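Local coordinates for protein demethyldecarbamoylnovobiocin O-methyltransferase (Streptomyces caeruleus, PDB 2WK1) that transfers a methyl group from S-adenosyl-L-methionine to the 4-hydroxyl of the noviose sugar in the penultimate step of novobiocin biosynthesis, at residues D40-I43 with K44-G48; L91-I94 with R95-E99; R125-L128 with R129-V133. All coordinates share one frame; numbering follows the deposited sequence.

Contact 1: residues D40-I43 with K44-G48; sequences DLMI and KVLAG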
loop_
_atom_site.group_PDB
_atom_site.type_symbol
_atom_site.label_atom_id
_atom_site.label_comp_id
_atom_site.label_asym_id
_atom_site.label_seq_id
_atom_site.Cartn_x
_atom_site.Cartn_y
_atom_site.Cartn_z
ATOM N N ASP A 40 1.425 -9.740 -2.899
ATOM C CA ASP A 40 2.658 -9.386 -2.221
ATOM C C ASP A 40 2.597 -7.944 -1.687
ATOM O O ASP A 40 2.970 -7.632 -0.538
ATOM C CB ASP A 40 3.861 -9.528 -3.162
ATOM C CG ASP A 40 4.250 -10.962 -3.474
ATOM O OD1 ASP A 40 3.761 -11.917 -2.844
ATOM O OD2 ASP A 40 5.109 -11.128 -4.388
ATOM N N LEU A 41 2.128 -7.039 -2.529
ATOM C CA LEU A 41 2.042 -5.631 -2.144
ATOM C C LEU A 41 0.974 -5.435 -1.083
ATOM O O LEU A 41 1.156 -4.712 -0.110
ATOM C CB LEU A 41 1.773 -4.756 -3.371
ATOM C CG LEU A 41 1.543 -3.286 -3.119
ATOM C CD1 LEU A 41 2.787 -2.672 -2.502
ATOM C CD2 LEU A 41 1.168 -2.566 -4.409
ATOM N N MET A 42 -0.145 -6.111 -1.230
ATOM C CA MET A 42 -1.157 -5.980 -0.233
ATOM C C MET A 42 -0.710 -6.346 1.160
ATOM O O MET A 42 -1.054 -5.646 2.116
ATOM C CB MET A 42 -2.581 -6.942 -0.690
ATOM C CG MET A 42 -3.587 -6.725 0.346
ATOM S SD MET A 42 -5.101 -7.367 -0.288
ATOM C CE MET A 42 -5.657 -6.208 -1.293
ATOM N N ILE A 43 0.056 -7.440 1.287
ATOM C CA ILE A 43 0.579 -7.825 2.606
ATOM C C ILE A 43 1.447 -6.706 3.191
ATOM O O ILE A 43 1.319 -6.363 4.361
ATOM C CB ILE A 43 1.289 -9.184 2.493
ATOM C CG1 ILE A 43 0.227 -10.294 2.285
ATOM C CG2 ILE A 43 2.161 -9.436 3.730
ATOM C CD1 ILE A 43 0.779 -11.657 1.913
ATOM N N LYS A 44 2.312 -6.126 2.374
ATOM C CA LYS A 44 3.182 -5.044 2.837
ATOM C C LYS A 44 2.427 -3.777 3.228
ATOM O O LYS A 44 2.785 -3.065 4.178
ATOM C CB LYS A 44 4.197 -4.665 1.764
ATOM C CG LYS A 44 5.181 -5.729 1.412
ATOM C CD LYS A 44 5.962 -5.299 0.147
ATOM C CE LYS A 44 7.318 -5.950 0.010
ATOM N NZ LYS A 44 7.194 -7.313 -0.474
ATOM N N VAL A 45 1.357 -3.488 2.497
ATOM C CA VAL A 45 0.545 -2.304 2.783
ATOM C C VAL A 45 -0.268 -2.522 4.061
ATOM O O VAL A 45 -0.343 -1.672 4.930
ATOM C CB VAL A 45 -0.399 -1.929 1.567
ATOM C CG1 VAL A 45 -1.217 -0.738 1.916
ATOM C CG2 VAL A 45 0.409 -1.772 0.272
ATOM N N LEU A 46 -0.895 -3.675 4.156
ATOM C CA LEU A 46 -1.769 -3.941 5.291
ATOM C C LEU A 46 -1.048 -3.873 6.632
ATOM O O LEU A 46 -1.597 -3.371 7.623
ATOM C CB LEU A 46 -2.424 -5.324 5.132
ATOM C CG LEU A 46 -3.541 -5.385 4.092
ATOM C CD1 LEU A 46 -3.834 -6.840 3.763
ATOM C CD2 LEU A 46 -4.794 -4.677 4.563
ATOM N N ALA A 47 0.177 -4.394 6.671
ATOM C CA ALA A 47 0.997 -4.378 7.888
ATOM C C ALA A 47 1.756 -3.073 8.050
ATOM O O ALA A 47 2.341 -2.824 9.100
ATOM C CB ALA A 47 1.970 -5.530 7.881
ATOM N N GLY A 48 1.769 -2.252 7.002
ATOM C CA GLY A 48 2.460 -0.973 7.050
ATOM C C GLY A 48 3.963 -1.033 6.922
ATOM O O GLY A 48 4.649 -0.044 7.227
HETATM O O HOH W 1 4.760 -9.492 0.739
#

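Contact 2: residues L91-I94 with R95-E99; sequences LENI and RQCVE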
loop_
_atom_site.group_PDB
_atom_site.type_symbol
_atom_site.label_atom_id
_atom_site.label_comp_id
_atom_site.label_asym_id
_atom_site.label_seq_id
_atom_site.Cartn_x
_atom_site.Cartn_y
_atom_site.Cartn_z
ATOM N N LEU A 91 0.071 -12.763 8.157
ATOM C CA LEU A 91 -0.603 -12.457 6.872
ATOM C C LEU A 91 -0.232 -13.477 5.799
ATOM O O LEU A 91 -1.083 -13.928 5.048
ATOM C CB LEU A 91 -0.265 -11.033 6.406
ATOM C CG LEU A 91 -0.917 -9.878 7.163
ATOM C CD1 LEU A 91 -0.183 -8.566 6.860
ATOM C CD2 LEU A 91 -2.412 -9.746 6.884
ATOM N N GLU A 92 1.052 -13.833 5.739
ATOM C CA GLU A 92 1.481 -14.847 4.792
ATOM C C GLU A 92 0.797 -16.196 5.042
ATOM O O GLU A 92 0.455 -16.902 4.102
ATOM C CB GLU A 92 3.017 -14.991 4.766
ATOM C CG GLU A 92 3.718 -13.791 4.121
ATOM C CD GLU A 92 5.253 -13.749 4.271
ATOM O OE1 GLU A 92 5.817 -14.342 5.233
ATOM O OE2 GLU A 92 5.897 -13.050 3.442
ATOM N N ASN A 93 0.578 -16.538 6.314
ATOM C CA ASN A 93 -0.179 -17.744 6.647
ATOM C C ASN A 93 -1.606 -17.710 6.116
ATOM O O ASN A 93 -2.106 -18.702 5.602
ATOM C CB ASN A 93 -0.154 -17.951 8.165
ATOM C CG ASN A 93 -1.116 -19.029 8.634
ATOM O OD1 ASN A 93 -2.190 -18.700 9.142
ATOM N ND2 ASN A 93 -0.762 -20.297 8.435
ATOM N N ILE A 94 -2.280 -16.572 6.258
ATOM C CA ILE A 94 -3.624 -16.434 5.673
ATOM C C ILE A 94 -3.561 -16.687 4.171
ATOM O O ILE A 94 -4.365 -17.432 3.613
ATOM C CB ILE A 94 -4.223 -15.042 5.909
ATOM C CG1 ILE A 94 -4.523 -14.852 7.370
ATOM C CG2 ILE A 94 -5.519 -14.832 5.078
ATOM C CD1 ILE A 94 -4.940 -13.411 7.724
ATOM N N ARG A 95 -2.606 -16.047 3.499
ATOM C CA ARG A 95 -2.476 -16.228 2.064
ATOM C C ARG A 95 -2.268 -17.692 1.686
ATOM O O ARG A 95 -2.897 -18.187 0.746
ATOM C CB ARG A 95 -1.376 -15.338 1.502
ATOM C CG ARG A 95 -1.259 -15.432 -0.010
ATOM C CD ARG A 95 -0.125 -14.701 -0.509
ATOM N NE ARG A 95 0.094 -14.885 -1.917
ATOM C CZ ARG A 95 1.019 -14.199 -2.575
ATOM N NH1 ARG A 95 1.775 -13.319 -1.926
ATOM N NH2 ARG A 95 1.147 -14.368 -3.879
ATOM N N GLN A 96 -1.357 -18.357 2.389
ATOM C CA GLN A 96 -1.088 -19.749 2.070
ATOM C C GLN A 96 -2.326 -20.630 2.279
ATOM O O GLN A 96 -2.640 -21.489 1.448
ATOM C CB GLN A 96 0.096 -20.258 2.891
ATOM C CG GLN A 96 1.456 -19.604 2.574
ATOM C CD GLN A 96 2.063 -19.890 1.210
ATOM O OE1 GLN A 96 1.733 -19.235 0.213
ATOM N NE2 GLN A 96 3.041 -20.801 1.181
ATOM N N CYS A 97 -3.029 -20.441 3.387
ATOM C CA CYS A 97 -4.216 -21.251 3.659
ATOM C C CYS A 97 -5.332 -20.981 2.658
ATOM O O CYS A 97 -5.958 -21.920 2.171
ATOM C CB CYS A 97 -4.706 -21.016 5.099
ATOM S SG CYS A 97 -3.644 -21.664 6.388
ATOM N N VAL A 98 -5.597 -19.707 2.387
ATOM C CA VAL A 98 -6.679 -19.385 1.462
ATOM C C VAL A 98 -6.319 -19.854 0.047
ATOM O O VAL A 98 -7.166 -20.435 -0.642
ATOM C CB VAL A 98 -7.038 -17.885 1.470
ATOM C CG1 VAL A 98 -8.109 -17.574 0.417
ATOM C CG2 VAL A 98 -7.531 -17.460 2.861
ATOM N N GLU A 99 -5.079 -19.630 -0.387
ATOM C CA GLU A 99 -4.706 -20.149 -1.721
ATOM C C GLU A 99 -4.795 -21.668 -1.783
ATOM O O GLU A 99 -5.130 -22.214 -2.838
ATOM C CB GLU A 99 -3.355 -19.620 -2.189
ATOM C CG GLU A 99 -3.423 -18.121 -2.467
ATOM C CD GLU A 99 -2.192 -17.535 -3.085
ATOM O OE1 GLU A 99 -1.076 -18.002 -2.791
ATOM O OE2 GLU A 99 -2.350 -16.600 -3.880
HETATM O O HOH W 2 2.653 -16.501 1.553
#

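Contact 3: residues R125-L128 with R129-V133; sequences RGIL and RAHDV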
loop_
_atom_site.group_PDB
_atom_site.type_symbol
_atom_site.label_atom_id
_atom_site.label_comp_id
_atom_site.label_asym_id
_atom_site.label_seq_id
_atom_site.Cartn_x
_atom_site.Cartn_y
_atom_site.Cartn_z
ATOM N N ARG A 125 -10.407 -10.991 1.332
ATOM C CA ARG A 125 -11.174 -10.572 0.179
ATOM C C ARG A 125 -10.284 -10.310 -1.027
ATOM O O ARG A 125 -10.654 -10.629 -2.152
ATOM C CB ARG A 125 -12.010 -9.327 0.501
ATOM C CG ARG A 125 -12.832 -8.788 -0.660
ATOM C CD ARG A 125 -13.903 -9.733 -1.108
ATOM N NE ARG A 125 -14.556 -9.387 -2.379
ATOM C CZ ARG A 125 -14.211 -9.878 -3.561
ATOM N NH1 ARG A 125 -13.178 -10.669 -3.678
ATOM N NH2 ARG A 125 -14.948 -9.620 -4.628
ATOM N N GLY A 126 -9.110 -9.737 -0.794
ATOM C CA GLY A 126 -8.159 -9.511 -1.880
ATOM C C GLY A 126 -7.660 -10.777 -2.536
ATOM O O GLY A 126 -7.466 -10.794 -3.738
ATOM N N ILE A 127 -7.449 -11.837 -1.762
ATOM C CA ILE A 127 -7.002 -13.102 -2.332
ATOM C C ILE A 127 -8.104 -13.642 -3.244
ATOM O O ILE A 127 -7.834 -14.113 -4.346
ATOM C CB ILE A 127 -6.634 -14.105 -1.240
ATOM C CG1 ILE A 127 -5.464 -13.617 -0.378
ATOM C CG2 ILE A 127 -6.298 -15.445 -1.880
ATOM C CD1 ILE A 127 -5.404 -14.303 0.992
ATOM N N LEU A 128 -9.355 -13.564 -2.790
ATOM C CA LEU A 128 -10.462 -13.993 -3.640
ATOM C C LEU A 128 -10.459 -13.184 -4.950
ATOM O O LEU A 128 -10.630 -13.731 -6.036
ATOM C CB LEU A 128 -11.807 -13.861 -2.944
ATOM C CG LEU A 128 -12.009 -14.734 -1.699
ATOM C CD1 LEU A 128 -13.400 -14.500 -1.113
ATOM C CD2 LEU A 128 -11.789 -16.233 -1.958
ATOM N N ARG A 129 -10.280 -11.878 -4.852
ATOM C CA ARG A 129 -10.265 -11.012 -6.033
ATOM C C ARG A 129 -9.128 -11.374 -6.982
ATOM O O ARG A 129 -9.322 -11.438 -8.209
ATOM C CB ARG A 129 -10.178 -9.547 -5.595
ATOM C CG ARG A 129 -10.210 -8.516 -6.720
ATOM C CD ARG A 129 -11.566 -7.958 -6.923
ATOM N NE ARG A 129 -11.570 -6.906 -7.933
ATOM C CZ ARG A 129 -11.573 -7.109 -9.250
ATOM N NH1 ARG A 129 -11.527 -8.330 -9.755
ATOM N NH2 ARG A 129 -11.593 -6.063 -10.074
ATOM N N ALA A 130 -7.947 -11.642 -6.414
ATOM C CA ALA A 130 -6.771 -11.954 -7.214
ATOM C C ALA A 130 -6.987 -13.200 -8.038
ATOM O O ALA A 130 -6.416 -13.320 -9.129
ATOM C CB ALA A 130 -5.552 -12.148 -6.316
ATOM N N HIS A 131 -7.784 -14.134 -7.520
ATOM C CA HIS A 131 -8.023 -15.402 -8.193
ATOM C C HIS A 131 -9.371 -15.453 -8.886
ATOM O O HIS A 131 -9.794 -16.521 -9.320
ATOM C CB HIS A 131 -7.851 -16.540 -7.187
ATOM C CG HIS A 131 -6.439 -16.704 -6.723
ATOM N ND1 HIS A 131 -5.491 -17.398 -7.453
ATOM C CD2 HIS A 131 -5.817 -16.276 -5.607
ATOM C CE1 HIS A 131 -4.340 -17.371 -6.802
ATOM N NE2 HIS A 131 -4.507 -16.684 -5.681
ATOM N N ASP A 132 -10.034 -14.306 -8.975
ATOM C CA ASP A 132 -11.370 -14.173 -9.568
ATOM C C ASP A 132 -12.369 -15.194 -9.042
ATOM O O ASP A 132 -13.156 -15.799 -9.798
ATOM C CB ASP A 132 -11.323 -14.205 -11.099
ATOM C CG ASP A 132 -12.601 -13.660 -11.729
ATOM O OD1 ASP A 132 -13.319 -12.835 -11.103
ATOM O OD2 ASP A 132 -12.902 -14.082 -12.864
ATOM N N VAL A 133 -12.374 -15.350 -7.716
ATOM C CA VAL A 133 -13.303 -16.235 -7.059
ATOM C C VAL A 133 -14.554 -15.443 -6.682
ATOM O O VAL A 133 -14.478 -14.495 -5.902
ATOM C CB VAL A 133 -12.684 -16.869 -5.802
ATOM C CG1 VAL A 133 -13.763 -17.654 -5.018
ATOM C CG2 VAL A 133 -11.511 -17.730 -6.161
HETATM O O HOH W 3 -13.569 -11.850 -6.303
#

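Contact 1: residues D40-I43 with K44-G48
The flat groups that meet between Leu41 and Val45, Met42 and Leu46, and Ile43 and Ala47 are peptide groups. Val45 N lies close to the line of the Leu41 C=O, though the N-H itself meets the oxygen at 154°. Ala47 N is tilted 27° from the plane of the Ile43 carbonyl. The carboxylate of Asp40 is the one flat side-chain group. It leads away from 44-48, and its OD1 forms a salt bridge with Arg95 of helix 87-103.

The bonds are the i to i+4 ladder in the last turns of helix 35-47. A Schellman motif ends the helix. Gly48 takes positive phi (77°) and its N bonds back to Val45 O at 3.0 Å.

Apolar side chains line up one turn apart. The side chains of Leu41 and Val45 cross at a slant, with Leu41 CD1 3.8 Å from Val45 CG2. Val45 CG1 lies opposite the backbone N, which leaves CG2 beside that N and 3.1 Å from Leu41 O. Met42 CG meets the CD1 branch of Leu46, but Met42 has two conformers and the closeness of this pair is doubtful.

Other parts of the fold pack on the apolar sides. Leu41 and Val45 pack on Leu41 and Val45 of the second subunit, so this part of the helix lies in the dimer interface. Ile43 and Leu46 rest on Leu123 of helix 119-130, and Leu46 also lies close to Thr84, which binds S-adenosyl-L-methionine.

Lys44 runs back along the helix surface. Its CG passes 3.5 Å from Asp40 O, and the chain bends only at its end. Asp40 O takes a weak bond from Lys44 N at 3.3 Å. It also takes a stronger one from a water at 2.9 Å, and the same water accepts a weak hydrogen bond from Lys44 NZ at 3.5 Å.

Contact 2: residues L91-I94 with R95-E99
Ile94 and Val98 make the apolar part of this contact. Their side chains lie side by side and point the same way, with Ile94 CG2 4.0 Å from Val98 CG2. Ile94 CG1 swings beside its own backbone N (chi1 -68°), which sends CG2 forward to Val98. Both residues face helix 119-130, where Ile94 touches Ala120 and Met124 and Val98 touches Ile127.

Backbone bonds run from Arg95, Gln96, Cys97 and Val98 back to residues 91-94. The last, Val98 N to Ile94 O, is 2.9 Å and nearly straight at 169°. This is regular alpha-helix, the middle of helix 87-103. The helix packs beside the mixed sheet of a Rossmann-like methyltransferase fold. It also carries Glu92, the predicted proton acceptor.

Polar side chains sit on other faces. Asn93 ND2 is 3.8 Å from Cys97 SG. These two residues face strand 238-242, touching Ile241 and Tyr239 respectively. A water gives weak bonds to Glu92 O (3.4 Å) and Gln96 OE1 (3.2 Å), across one turn.

The ionic pair follows the helix axis. Arg95 is extended from CG to NE, and NE forms a salt bridge with Glu99 OE1 through a weak hydrogen bond of 3.4 Å. Glu99 CD lies in the guanidinium plane, at its edge. NH1 is salt-bridged to Asp40 and NH2 hydrogen-bonded to Ser36, both on helix 35-47.

Contact 3: residues R125-L128 with R129-V133
Leu128 O receives Val133 N at 2.9 Å in a nearly straight bond (173°). His131 N also approaches this oxygen, weakly, while making a bond to Ile127 O. The side chains of Leu128 and Val133 cross, with CD2 of Leu128 3.9 Å from CG1 of Val133. On another face the His131 ring lies alongside Ile127. Its CD2 is 3.8 Å from Ile127 CG2, and Ile127 O sits near the ring plane, at the edge.

Helix 119-130 ends here in a Schellman motif. Asp132 is the positive-phi residue, and its N bonds to Arg129 O at 3.1 Å. The helix is the crossover of a beta-alpha-beta unit between strands 109-113 and 138-142.

Arg125 ties the last turn to the chain beyond. Its chain bends at chi2 (65°), and NH1 gives a bond to a water at 2.9 Å. That water lies in the guanidinium plane and donates to Val133 O at 2.8 Å. Further out, Arg125 NH2 is held by a salt bridge to Asp188, and Asp132 by one to Arg134. Val133 O also takes a bond from Gln190 NE2, and His131 NE2 is bonded to Glu99 OE2.

Overall arrangement
From the N terminus, the contacts come in series on three helices. None closes a long loop, and none nests in or crosses another. Contact 1 ends helix 35-47, contact 2 lies within helix 87-103, and contact 3 ends helix 119-130. The three helices pack together. Contacts 1 and 2 also meet through Leu91 CD1, which touches Ile43 and Ala47. Contacts 2 and 3 join where Ile127 CD1 lies 3.7 Å from Arg95 CA. Contacts 1 and 3 both touch the second subunit. One side of contact 2 also packs on strand 238-242 of the sheet. Together they bind the N-terminal helix to helices of the methyltransferase core.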